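Flavocytochrome C3 fumarate reductase (Shewanella frigidimarina, PDB 1QO8) catalyses the essentially one-way reduction of fumarate to succinate, using FAD at the active site and four covalently attached c-type haems to carry electrons. Local coordinates at the protoporphyrin IX containing Fe site and the interface of chains A and B. Sequence-based numbering; all coordinates share one arbitrary frame. Chains: chain A/B, Flavocytochrome C3 fumarate reductase.

Contact 1: the protoporphyrin IX containing Fe site. Residues chain A 40-41, 43, 46, 53-56, 58-60, 65, 68-69, 78-79, 82-83, 85, 90-91, 162, 369, 433. With HEM (protoporphyrin IX containing Fe), chain C; HEM (protoporphyrin IX containing Fe), chain D.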
loop_
_atom_site.group_PDB
_atom_site.type_symbol
_atom_site.label_atom_id
_atom_site.label_comp_id
_atom_site.label_asym_id
_atom_site.label_seq_id
_atom_site.Cartn_x
_atom_site.Cartn_y
_atom_site.Cartn_z
ATOM N N HIS A 40 -38.098 -8.851 31.442
ATOM C CA HIS A 40 -38.195 -10.166 30.750
ATOM C C HIS A 40 -37.226 -11.180 31.363
ATOM O O HIS A 40 -37.278 -12.361 30.980
ATOM C CB HIS A 40 -37.814 -9.990 29.271
ATOM C CG HIS A 40 -38.991 -9.577 28.437
ATOM N ND1 HIS A 40 -40.045 -10.442 28.248
ATOM C CD2 HIS A 40 -39.298 -8.416 27.803
ATOM C CE1 HIS A 40 -40.953 -9.874 27.458
ATOM N NE2 HIS A 40 -40.478 -8.677 27.184
ATOM N N GLY A 41 -36.312 -10.740 32.181
ATOM C CA GLY A 41 -35.316 -11.740 32.648
ATOM C C GLY A 41 -34.003 -11.601 31.846
ATOM O O GLY A 41 -33.991 -11.015 30.753
ATOM N N TYR A 43 -30.506 -13.704 30.080
ATOM C CA TYR A 43 -30.392 -14.784 29.125
ATOM C C TYR A 43 -30.546 -16.154 29.799
ATOM O O TYR A 43 -31.115 -17.036 29.190
ATOM C CB TYR A 43 -29.085 -14.748 28.283
ATOM C CG TYR A 43 -29.027 -13.574 27.297
ATOM C CD1 TYR A 43 -29.778 -13.519 26.133
ATOM C CD2 TYR A 43 -28.224 -12.508 27.564
ATOM C CE1 TYR A 43 -29.695 -12.468 25.258
ATOM C CE2 TYR A 43 -28.145 -11.405 26.732
ATOM C CZ TYR A 43 -28.839 -11.450 25.559
ATOM O OH TYR A 43 -28.768 -10.348 24.752
ATOM N N LEU A 46 -34.040 -16.566 29.878
ATOM C CA LEU A 46 -34.717 -16.662 28.591
ATOM C C LEU A 46 -34.294 -17.948 27.875
ATOM O O LEU A 46 -35.004 -18.386 26.987
ATOM C CB LEU A 46 -34.432 -15.469 27.666
ATOM C CG LEU A 46 -35.012 -14.128 28.202
ATOM C CD1 LEU A 46 -34.342 -13.015 27.420
ATOM C CD2 LEU A 46 -36.527 -14.061 27.978
ATOM N N PHE A 53 -31.169 -23.295 17.762
ATOM C CA PHE A 53 -30.034 -22.359 17.737
ATOM C C PHE A 53 -29.764 -21.648 19.029
ATOM O O PHE A 53 -28.621 -21.545 19.483
ATOM C CB PHE A 53 -30.048 -21.460 16.473
ATOM C CG PHE A 53 -29.805 -22.377 15.299
ATOM C CD1 PHE A 53 -28.674 -23.176 15.259
ATOM C CD2 PHE A 53 -30.736 -22.506 14.288
ATOM C CE1 PHE A 53 -28.460 -24.055 14.212
ATOM C CE2 PHE A 53 -30.531 -23.393 13.254
ATOM C CZ PHE A 53 -29.395 -24.175 13.188
ATOM N N ASP A 54 -30.724 -21.126 19.716
ATOM C CA ASP A 54 -30.692 -20.352 20.914
ATOM C C ASP A 54 -30.033 -18.996 20.659
ATOM O O ASP A 54 -28.939 -18.614 21.075
ATOM C CB ASP A 54 -30.320 -20.895 22.280
ATOM C CG ASP A 54 -31.360 -20.338 23.286
ATOM O OD1 ASP A 54 -32.081 -19.330 22.996
ATOM O OD2 ASP A 54 -31.496 -20.871 24.399
ATOM N N PRO A 55 -31.000 -18.101 20.305
ATOM C CA PRO A 55 -30.680 -16.695 20.112
ATOM C C PRO A 55 -30.332 -16.169 21.468
ATOM O O PRO A 55 -29.453 -15.320 21.644
ATOM C CB PRO A 55 -31.913 -16.125 19.435
ATOM C CG PRO A 55 -32.893 -17.224 19.286
ATOM C CD PRO A 55 -32.415 -18.418 20.063
ATOM N N HIS A 56 -30.916 -16.779 22.554
ATOM C CA HIS A 56 -30.644 -16.250 23.868
ATOM C C HIS A 56 -29.602 -17.053 24.580
ATOM O O HIS A 56 -29.605 -16.954 25.815
ATOM C CB HIS A 56 -31.928 -16.263 24.781
ATOM C CG HIS A 56 -33.015 -15.563 24.018
ATOM N ND1 HIS A 56 -34.215 -16.183 23.762
ATOM C CD2 HIS A 56 -33.090 -14.315 23.467
ATOM C CE1 HIS A 56 -34.972 -15.409 22.999
ATOM N NE2 HIS A 56 -34.335 -14.259 22.836
ATOM N N SER A 58 -25.761 -17.990 23.224
ATOM C CA SER A 58 -24.967 -18.183 22.018
ATOM C C SER A 58 -23.555 -17.920 22.485
ATOM O O SER A 58 -23.422 -17.289 23.555
ATOM C CB SER A 58 -25.513 -17.241 20.977
ATOM O OG SER A 58 -24.892 -15.949 21.097
ATOM N N HIS A 59 -22.552 -18.164 21.609
ATOM C CA HIS A 59 -21.171 -17.810 21.904
ATOM C C HIS A 59 -20.918 -16.295 21.951
ATOM O O HIS A 59 -19.959 -15.853 22.600
ATOM C CB HIS A 59 -20.239 -18.513 20.895
ATOM C CG HIS A 59 -20.479 -18.150 19.437
ATOM N ND1 HIS A 59 -20.007 -17.000 18.865
ATOM C CD2 HIS A 59 -21.190 -18.753 18.466
ATOM C CE1 HIS A 59 -20.385 -16.978 17.566
ATOM N NE2 HIS A 59 -21.119 -18.075 17.282
ATOM N N LEU A 60 -21.739 -15.457 21.370
ATOM C CA LEU A 60 -21.726 -13.981 21.541
ATOM C C LEU A 60 -21.759 -13.549 23.007
ATOM O O LEU A 60 -21.159 -12.496 23.253
ATOM C CB LEU A 60 -22.899 -13.322 20.806
ATOM C CG LEU A 60 -22.981 -13.620 19.303
ATOM C CD1 LEU A 60 -24.114 -12.978 18.567
ATOM C CD2 LEU A 60 -21.651 -13.215 18.613
ATOM N N CYS A 65 -29.959 -6.962 24.316
ATOM C CA CYS A 65 -31.111 -7.325 23.543
ATOM C C CYS A 65 -31.332 -6.567 22.245
ATOM O O CYS A 65 -31.818 -7.130 21.261
ATOM C CB CYS A 65 -32.434 -7.291 24.412
ATOM S SG CYS A 65 -32.063 -7.713 26.141
ATOM N N CYS A 68 -30.381 -7.264 18.508
ATOM C CA CYS A 68 -31.348 -7.731 17.566
ATOM C C CYS A 68 -32.751 -7.077 17.639
ATOM O O CYS A 68 -33.363 -6.943 16.574
ATOM C CB CYS A 68 -31.600 -9.268 17.838
ATOM S SG CYS A 68 -29.979 -10.186 17.783
ATOM N N HIS A 69 -33.390 -7.159 18.835
ATOM C CA HIS A 69 -34.773 -6.676 18.873
ATOM C C HIS A 69 -34.707 -5.140 18.671
ATOM O O HIS A 69 -33.869 -4.588 19.349
ATOM C CB HIS A 69 -35.428 -6.903 20.236
ATOM C CG HIS A 69 -35.654 -8.415 20.334
ATOM N ND1 HIS A 69 -36.685 -8.953 19.601
ATOM C CD2 HIS A 69 -35.077 -9.393 21.017
ATOM C CE1 HIS A 69 -36.789 -10.231 19.871
ATOM N NE2 HIS A 69 -35.837 -10.538 20.711
ATOM N N TYR A 78 -29.167 -11.187 14.461
ATOM C CA TYR A 78 -27.801 -10.752 14.173
ATOM C C TYR A 78 -26.940 -11.990 13.783
ATOM O O TYR A 78 -25.853 -11.832 13.232
ATOM C CB TYR A 78 -27.100 -10.146 15.387
ATOM C CG TYR A 78 -26.015 -9.143 15.017
ATOM C CD1 TYR A 78 -26.311 -7.786 14.814
ATOM C CD2 TYR A 78 -24.698 -9.522 14.923
ATOM C CE1 TYR A 78 -25.313 -6.843 14.463
ATOM C CE2 TYR A 78 -23.694 -8.612 14.611
ATOM C CZ TYR A 78 -24.015 -7.269 14.423
ATOM O OH TYR A 78 -22.989 -6.411 14.150
ATOM N N CYS A 79 -27.296 -13.184 14.265
ATOM C CA CYS A 79 -26.700 -14.458 13.838
ATOM C C CYS A 79 -26.363 -14.582 12.378
ATOM O O CYS A 79 -25.259 -14.994 11.991
ATOM C CB CYS A 79 -27.666 -15.632 14.154
ATOM S SG CYS A 79 -28.033 -15.534 15.965
ATOM N N CYS A 82 -23.281 -13.670 9.907
ATOM C CA CYS A 82 -22.277 -14.676 9.702
ATOM C C CYS A 82 -22.835 -16.039 9.333
ATOM O O CYS A 82 -22.244 -16.642 8.403
ATOM C CB CYS A 82 -21.376 -14.870 10.893
ATOM S SG CYS A 82 -20.704 -13.302 11.483
ATOM N N HIS A 83 -23.947 -16.433 9.936
ATOM C CA HIS A 83 -24.487 -17.764 9.661
ATOM C C HIS A 83 -25.597 -17.670 8.642
ATOM O O HIS A 83 -25.995 -16.582 8.188
ATOM C CB HIS A 83 -25.002 -18.467 10.889
ATOM C CG HIS A 83 -24.071 -18.653 12.047
ATOM N ND1 HIS A 83 -23.154 -19.734 12.114
ATOM C CD2 HIS A 83 -23.872 -17.968 13.157
ATOM C CE1 HIS A 83 -22.489 -19.646 13.268
ATOM N NE2 HIS A 83 -22.876 -18.520 13.975
ATOM N N PHE A 85 -28.829 -19.459 9.372
ATOM C CA PHE A 85 -29.898 -20.281 9.920
ATOM C C PHE A 85 -31.216 -19.947 9.230
ATOM O O PHE A 85 -31.338 -18.804 8.813
ATOM C CB PHE A 85 -30.045 -20.133 11.417
ATOM C CG PHE A 85 -28.756 -20.304 12.171
ATOM C CD1 PHE A 85 -27.953 -21.444 12.038
ATOM C CD2 PHE A 85 -28.311 -19.342 13.014
ATOM C CE1 PHE A 85 -26.786 -21.550 12.774
ATOM C CE2 PHE A 85 -27.165 -19.442 13.739
ATOM C CZ PHE A 85 -26.381 -20.556 13.658
ATOM N N MET A 90 -38.862 -12.907 13.094
ATOM C CA MET A 90 -38.781 -12.444 14.434
ATOM C C MET A 90 -40.060 -11.662 14.877
ATOM O O MET A 90 -40.806 -11.202 14.044
ATOM C CB MET A 90 -37.611 -11.478 14.540
ATOM C CG MET A 90 -36.320 -12.232 14.834
ATOM S SD MET A 90 -34.921 -11.169 14.989
ATOM C CE MET A 90 -35.106 -10.448 16.628
ATOM N N PRO A 91 -40.326 -11.632 16.156
ATOM C CA PRO A 91 -41.435 -10.731 16.625
ATOM C C PRO A 91 -41.238 -9.353 15.995
ATOM O O PRO A 91 -40.125 -8.832 15.846
ATOM C CB PRO A 91 -41.198 -10.688 18.132
ATOM C CG PRO A 91 -40.370 -11.907 18.452
ATOM C CD PRO A 91 -39.460 -12.116 17.241
ATOM N N ILE A 162 -14.691 -14.594 17.803
ATOM C CA ILE A 162 -15.070 -15.760 17.002
ATOM C C ILE A 162 -13.861 -16.623 16.722
ATOM O O ILE A 162 -13.952 -17.452 15.851
ATOM C CB ILE A 162 -15.759 -15.424 15.688
ATOM C CG1 ILE A 162 -14.836 -14.476 14.897
ATOM C CG2 ILE A 162 -17.175 -14.877 16.001
ATOM C CD1 ILE A 162 -15.487 -14.185 13.541
ATOM N N ILE A 369 -17.972 -19.496 7.667
ATOM C CA ILE A 369 -17.111 -20.167 8.651
ATOM C C ILE A 369 -16.081 -20.988 7.845
ATOM O O ILE A 369 -16.442 -21.405 6.735
ATOM C CB ILE A 369 -18.165 -21.067 9.343
ATOM C CG1 ILE A 369 -18.791 -20.271 10.498
ATOM C CG2 ILE A 369 -17.656 -22.447 9.726
ATOM C CD1 ILE A 369 -19.972 -20.997 11.099
ATOM N N LEU A 433 -25.195 -26.468 11.918
ATOM C CA LEU A 433 -25.187 -25.095 11.453
ATOM C C LEU A 433 -25.948 -24.858 10.196
ATOM O O LEU A 433 -25.866 -23.739 9.655
ATOM C CB LEU A 433 -23.741 -24.562 11.343
ATOM C CG LEU A 433 -23.034 -24.615 12.694
ATOM C CD1 LEU A 433 -21.590 -24.081 12.606
ATOM C CD2 LEU A 433 -23.817 -23.828 13.768
HETATM C CHA HEM C . -20.064 -21.173 15.723
HETATM C CHB HEM C . -24.724 -20.185 16.662
HETATM C CHC HEM C . -23.634 -15.554 15.824
HETATM C CHD HEM C . -19.426 -16.822 13.771
HETATM C C1A HEM C . -21.364 -21.350 16.115
HETATM C C2A HEM C . -22.008 -22.522 16.683
HETATM C C3A HEM C . -23.277 -22.244 16.947
HETATM C C4A HEM C . -23.502 -20.862 16.516
HETATM C CMA HEM C . -24.418 -23.122 17.515
HETATM C CAA HEM C . -21.289 -23.898 16.866
HETATM C CBA HEM C . -20.728 -24.115 18.285
HETATM C CGA HEM C . -19.531 -23.219 18.505
HETATM O O1A HEM C . -19.677 -22.367 19.444
HETATM O O2A HEM C . -18.500 -23.356 17.774
HETATM C C1B HEM C . -24.773 -18.797 16.692
HETATM C C2B HEM C . -25.858 -17.987 17.230
HETATM C C3B HEM C . -25.524 -16.727 17.026
HETATM C C4B HEM C . -24.261 -16.662 16.339
HETATM C CMB HEM C . -27.054 -18.616 17.927
HETATM C CAB HEM C . -26.220 -15.383 17.508
HETATM C CBB HEM C . -27.034 -15.377 18.568
HETATM C C1C HEM C . -22.459 -15.468 15.114
HETATM C C2C HEM C . -21.794 -14.270 14.617
HETATM C C3C HEM C . -20.627 -14.634 14.093
HETATM C C4C HEM C . -20.501 -16.064 14.236
HETATM C CMC HEM C . -22.462 -12.894 14.722
HETATM C CAC HEM C . -19.458 -13.791 13.463
HETATM C CBC HEM C . -19.120 -12.589 13.920
HETATM C C1D HEM C . -19.212 -18.118 14.162
HETATM C C2D HEM C . -17.972 -18.878 13.897
HETATM C C3D HEM C . -18.150 -20.067 14.447
HETATM C C4D HEM C . -19.462 -20.123 15.059
HETATM C CMD HEM C . -16.770 -18.302 13.120
HETATM C CAD HEM C . -17.160 -21.287 14.454
HETATM C CBD HEM C . -17.583 -22.356 13.477
HETATM C CGD HEM C . -16.753 -23.663 13.399
HETATM O O1D HEM C . -15.509 -23.611 13.444
HETATM O O2D HEM C . -17.352 -24.751 13.281
HETATM N NA HEM C . -22.312 -20.330 16.097
HETATM N NB HEM C . -23.833 -17.961 16.127
HETATM N NC HEM C . -21.633 -16.545 14.868
HETATM N ND HEM C . -20.093 -18.895 14.857
HETATM FE FE HEM C . -21.941 -18.407 15.567
HETATM C CHA HEM D . -37.801 -14.031 20.876
HETATM C CHB HEM D . -36.587 -11.170 24.521
HETATM C CHC HEM D . -31.998 -10.840 23.111
HETATM C CHD HEM D . -33.473 -12.964 18.993
HETATM C C1A HEM D . -37.850 -13.292 22.036
HETATM C C2A HEM D . -39.050 -13.145 22.900
HETATM C C3A HEM D . -38.709 -12.391 23.901
HETATM C C4A HEM D . -37.315 -11.985 23.731
HETATM C CMA HEM D . -39.519 -11.867 25.135
HETATM C CAA HEM D . -40.385 -13.842 22.564
HETATM C CBA HEM D . -40.371 -15.354 22.980
HETATM C CGA HEM D . -39.885 -15.509 24.394
HETATM O O1A HEM D . -40.556 -14.859 25.261
HETATM O O2A HEM D . -38.848 -16.201 24.610
HETATM C C1B HEM D . -35.223 -10.903 24.537
HETATM C C2B HEM D . -34.471 -10.336 25.587
HETATM C C3B HEM D . -33.205 -10.337 25.240
HETATM C C4B HEM D . -33.128 -10.789 23.881
HETATM C CMB HEM D . -35.140 -9.905 26.944
HETATM C CAB HEM D . -31.948 -10.052 26.070
HETATM C CBB HEM D . -31.843 -10.381 27.380
HETATM C C1C HEM D . -32.047 -11.374 21.832
HETATM C C2C HEM D . -30.904 -11.354 20.920
HETATM C C3C HEM D . -31.297 -11.986 19.828
HETATM C C4C HEM D . -32.717 -12.303 19.951
HETATM C CMC HEM D . -29.577 -10.715 21.345
HETATM C CAC HEM D . -30.557 -12.404 18.541
HETATM C CBC HEM D . -29.302 -13.022 18.577
HETATM C C1D HEM D . -34.704 -13.528 19.178
HETATM C C2D HEM D . -35.413 -14.326 18.238
HETATM C C3D HEM D . -36.606 -14.574 18.765
HETATM C C4D HEM D . -36.680 -13.973 20.068
HETATM C CMD HEM D . -34.859 -14.825 16.859
HETATM C CAD HEM D . -37.711 -15.520 18.150
HETATM C CBD HEM D . -37.506 -16.918 18.776
HETATM C CGD HEM D . -38.827 -17.600 18.993
HETATM O O1D HEM D . -39.282 -18.079 17.908
HETATM O O2D HEM D . -39.313 -17.590 20.157
HETATM N NA HEM D . -36.849 -12.558 22.586
HETATM N NB HEM D . -34.384 -11.217 23.468
HETATM N NC HEM D . -33.099 -11.900 21.183
HETATM N ND HEM D . -35.508 -13.264 20.329
HETATM FE FE HEM D . -34.937 -12.257 21.942
#

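Contact 2: the interface of chains A and B. Residues chain A 196, 322, 355-356, 537; chain B 350-352, 516, 518.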
loop_
_atom_site.group_PDB
_atom_site.type_symbol
_atom_site.label_atom_id
_atom_site.label_comp_id
_atom_site.label_asym_id
_atom_site.label_seq_id
_atom_site.Cartn_x
_atom_site.Cartn_y
_atom_site.Cartn_z
ATOM N N ARG A 196 7.953 -15.454 6.368
ATOM C CA ARG A 196 8.953 -15.358 5.309
ATOM C C ARG A 196 10.128 -14.452 5.614
ATOM O O ARG A 196 10.718 -13.839 4.713
ATOM C CB ARG A 196 8.400 -14.904 3.943
ATOM C CG ARG A 196 7.225 -15.766 3.474
ATOM C CD ARG A 196 6.628 -15.279 2.138
ATOM N NE ARG A 196 5.289 -15.897 2.039
ATOM C CZ ARG A 196 4.366 -15.471 1.219
ATOM N NH1 ARG A 196 4.678 -14.420 0.407
ATOM N NH2 ARG A 196 3.142 -16.034 1.140
ATOM N N ARG A 322 -4.762 -5.759 -2.964
ATOM C CA ARG A 322 -4.706 -7.152 -3.387
ATOM C C ARG A 322 -5.866 -7.431 -4.328
ATOM O O ARG A 322 -6.785 -8.197 -4.000
ATOM C CB ARG A 322 -4.830 -8.138 -2.180
ATOM C CG ARG A 322 -3.573 -8.261 -1.332
ATOM C CD ARG A 322 -2.540 -9.089 -2.165
ATOM N NE ARG A 322 -1.307 -9.257 -1.378
ATOM C CZ ARG A 322 -0.319 -8.336 -1.435
ATOM N NH1 ARG A 322 -0.488 -7.296 -2.232
ATOM N NH2 ARG A 322 0.781 -8.517 -0.699
ATOM N N ASP A 355 0.102 -4.018 2.623
ATOM C CA ASP A 355 -0.731 -4.693 1.619
ATOM C C ASP A 355 -0.763 -6.217 1.819
ATOM O O ASP A 355 -1.429 -6.869 1.001
ATOM C CB ASP A 355 -0.318 -4.298 0.214
ATOM C CG ASP A 355 1.107 -4.502 -0.239
ATOM O OD1 ASP A 355 2.012 -4.453 0.612
ATOM O OD2 ASP A 355 1.301 -4.725 -1.449
ATOM N N TRP A 356 -0.285 -6.773 2.897
ATOM C CA TRP A 356 -0.100 -8.230 3.048
ATOM C C TRP A 356 -1.367 -8.843 3.686
ATOM O O TRP A 356 -1.710 -8.402 4.796
ATOM C CB TRP A 356 1.205 -8.634 3.781
ATOM C CG TRP A 356 2.315 -8.530 2.762
ATOM C CD1 TRP A 356 3.115 -7.447 2.521
ATOM C CD2 TRP A 356 2.703 -9.522 1.816
ATOM N NE1 TRP A 356 3.988 -7.687 1.484
ATOM C CE2 TRP A 356 3.737 -8.954 1.027
ATOM C CE3 TRP A 356 2.239 -10.807 1.538
ATOM C CZ2 TRP A 356 4.326 -9.659 -0.030
ATOM C CZ3 TRP A 356 2.811 -11.489 0.470
ATOM C CH2 TRP A 356 3.875 -10.931 -0.256
ATOM N N TYR A 537 5.032 -11.441 6.470
ATOM C CA TYR A 537 4.134 -11.750 5.328
ATOM C C TYR A 537 3.160 -12.861 5.631
ATOM O O TYR A 537 2.347 -13.153 4.744
ATOM C CB TYR A 537 4.960 -12.097 4.067
ATOM C CG TYR A 537 5.726 -10.976 3.413
ATOM C CD1 TYR A 537 5.802 -9.705 3.989
ATOM C CD2 TYR A 537 6.363 -11.166 2.181
ATOM C CE1 TYR A 537 6.490 -8.679 3.362
ATOM C CE2 TYR A 537 7.066 -10.146 1.538
ATOM C CZ TYR A 537 7.112 -8.903 2.134
ATOM O OH TYR A 537 7.764 -7.853 1.545
ATOM N N SER B 350 3.283 -9.344 -5.994
ATOM C CA SER B 350 3.522 -8.669 -4.764
ATOM C C SER B 350 4.449 -7.470 -4.967
ATOM O O SER B 350 5.181 -7.361 -5.937
ATOM C CB SER B 350 4.117 -9.586 -3.697
ATOM O OG SER B 350 5.331 -10.244 -3.958
ATOM N N MET B 351 4.421 -6.652 -3.904
ATOM C CA MET B 351 5.169 -5.410 -3.905
ATOM C C MET B 351 6.113 -5.451 -2.713
ATOM O O MET B 351 5.892 -6.280 -1.784
ATOM C CB MET B 351 4.165 -4.232 -3.662
ATOM C CG MET B 351 3.075 -4.262 -4.738
ATOM S SD MET B 351 3.662 -3.775 -6.388
ATOM C CE MET B 351 2.602 -4.821 -7.359
ATOM N N THR B 352 7.120 -4.590 -2.693
ATOM C CA THR B 352 7.894 -4.467 -1.462
ATOM C C THR B 352 7.829 -3.001 -1.051
ATOM O O THR B 352 8.028 -2.120 -1.929
ATOM C CB THR B 352 9.373 -4.839 -1.781
ATOM O OG1 THR B 352 9.465 -6.227 -2.168
ATOM C CG2 THR B 352 10.271 -4.514 -0.635
ATOM N N LEU B 516 2.350 -13.601 -5.116
ATOM C CA LEU B 516 1.896 -13.374 -3.718
ATOM C C LEU B 516 2.509 -14.388 -2.791
ATOM O O LEU B 516 2.415 -14.155 -1.591
ATOM C CB LEU B 516 0.373 -13.437 -3.614
ATOM C CG LEU B 516 -0.413 -12.410 -4.442
ATOM C CD1 LEU B 516 -1.894 -12.538 -4.113
ATOM C CD2 LEU B 516 0.155 -11.005 -4.214
ATOM N N SER B 518 5.583 -14.962 -2.909
ATOM C CA SER B 518 6.923 -14.426 -2.988
ATOM C C SER B 518 7.812 -15.301 -3.907
ATOM O O SER B 518 8.952 -15.465 -3.646
ATOM C CB SER B 518 7.591 -14.237 -1.644
ATOM O OG SER B 518 6.992 -13.171 -0.930
HETATM O O HOH W 1 3.021 -6.789 -1.316
HETATM O O HOH W 2 8.597 -8.572 -1.037
HETATM O O HOH W 3 6.289 -5.731 0.974
#

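Contact 1: the protoporphyrin IX containing Fe site
Two c-type haems of one subunit lie edge to edge here, each iron axially held by two histidines. HEM (chain D) is gripped by NE2 of A:His56 and NE2 of A:His69, which make an angle of 167° at the iron. The two imidazoles run nearly parallel: in each, the CD2-to-CE1 edge follows the CHA-CHC diagonal of the porphyrin. At HEM (chain C) the axial angle between A:His59 NE2 and A:His83 NE2 is 172°, but the rings are turned well across each other. A:His59 reaches its iron from the crowded first torsion (chi1 60°), whereas CG of A:His83 lies anti to the carbonyl carbon. A:His69 and A:His83 close CXXCH motifs, whose cysteines A:Cys65, A:Cys68, A:Cys79 and A:Cys82 form the thioether links to the former vinyl groups.

Second-shell groups contact the ligands and would help hold their orientation. A:Asp54 OD1 accepts the backbone N-H of A:His56 at 2.8 Å, met from above the carboxylate plane. A:Met90 bends at chi3 so that CE lies 3.5 Å above the A:His69 ring plane, and A:Phe85 sets CZ 3.4 Å above that of A:His83 while turning its edge to pyrrole B of HEM (chain C).

Aliphatic tips cover the porphyrins: A:Leu433 CD2 stands 3.8 Å from the pyrrole A centroid of HEM (chain C), and A:Leu46 CD1 3.7 Å from that of pyrrole B of HEM (chain D). The haems meet through former vinyl carbons, CBB of HEM (chain C) lying 3.3 Å from CBC of HEM (chain D), an edge contact consistent with electron passage between them. A:His40, axial ligand of another haem, takes methyl CMA of HEM (chain D) over its face, which places that haem close by and probably continues the electron path.

The cysteine motifs centre on 3-10 helices 65-67 and 78-81 of the cytochrome region, while A:Ile162, A:Ile369 and A:Leu433 from the flavoprotein region wall HEM (chain C).

Contact 2: the interface of chains A and B
Direct hydrogen bonding across this patch of the dimer interface centres on A:Arg196. Its chain is extended from CG to NE, carrying the guanidinium to the loop of chain B that holds B:Leu516 and B:Ser518. NH1 donates to the B:Leu516 carbonyl O at 3.0 Å, with 156° at the hydrogen; the acceptor lies in the guanidinium plane, although the donor sits above the carbonyl plane. The same NH1 donates to the B:Ser518 hydroxyl OG at 2.9 Å, a more bent bond of 137°. An alanine in place of A:Arg196 would remove the NH1 that makes both bonds, and would probably loosen the hold on this loop of chain B.

Face packing orders the chain A surface: A:Arg322 NH2 lies 3.3 Å above one face of the A:Trp356 indole, and A:Tyr537 CG lies over the other. A:Arg322 NH1 also forms a salt bridge with A:Asp355 OD2 at 3.2 Å, which would help fix the guanidinium against the indole.

Van der Waals contacts are looser. A:Arg322 and B:Leu516 meet tip to tip, CD2 of the leucine lying over the guanidinium face 3.6 Å from NE. B:Ser350 CB packs against the benzo end of A:Trp356, 3.7 Å from CZ2, while the B:Leu516 carbonyl O faces the ring edge. A:Asp355 crosses B:Met351 at about a right angle, its carboxylate OD2 against CB and CG.

Ordered waters complete the seam. Water 1 joins A:Arg322 NH2 and A:Asp355 OD2 to backbone N and O of B:Met351. Water 3 links A:Trp356 NE1 and A:Tyr537 OH to that same carbonyl, and water 2 connects A:Tyr537 OH, 2.8 Å away, with B:Thr352 OG1.

Repeated by the two-fold axis, this mixed polar and hydrated patch helps join the flavoprotein regions of the homodimer.

Contact 1 and contact 2 share no residue, and the centres of their C-alpha atoms lie about 38 Å apart. The centre of contact 1 is about 29 Å from A:Arg397, the probable proton donor, and that of contact 2 about 15 Å. The catalytic residue is thus much nearer the dimer seam than this haem pair, and the flavoprotein region supplies residues to both contacts: A:Ile162, A:Ile369 and A:Leu433 in contact 1, all the chain A residues in contact 2. Each subunit binds four haems of its own, so the seam, far from this pair, probably supports assembly rather than electron transfer.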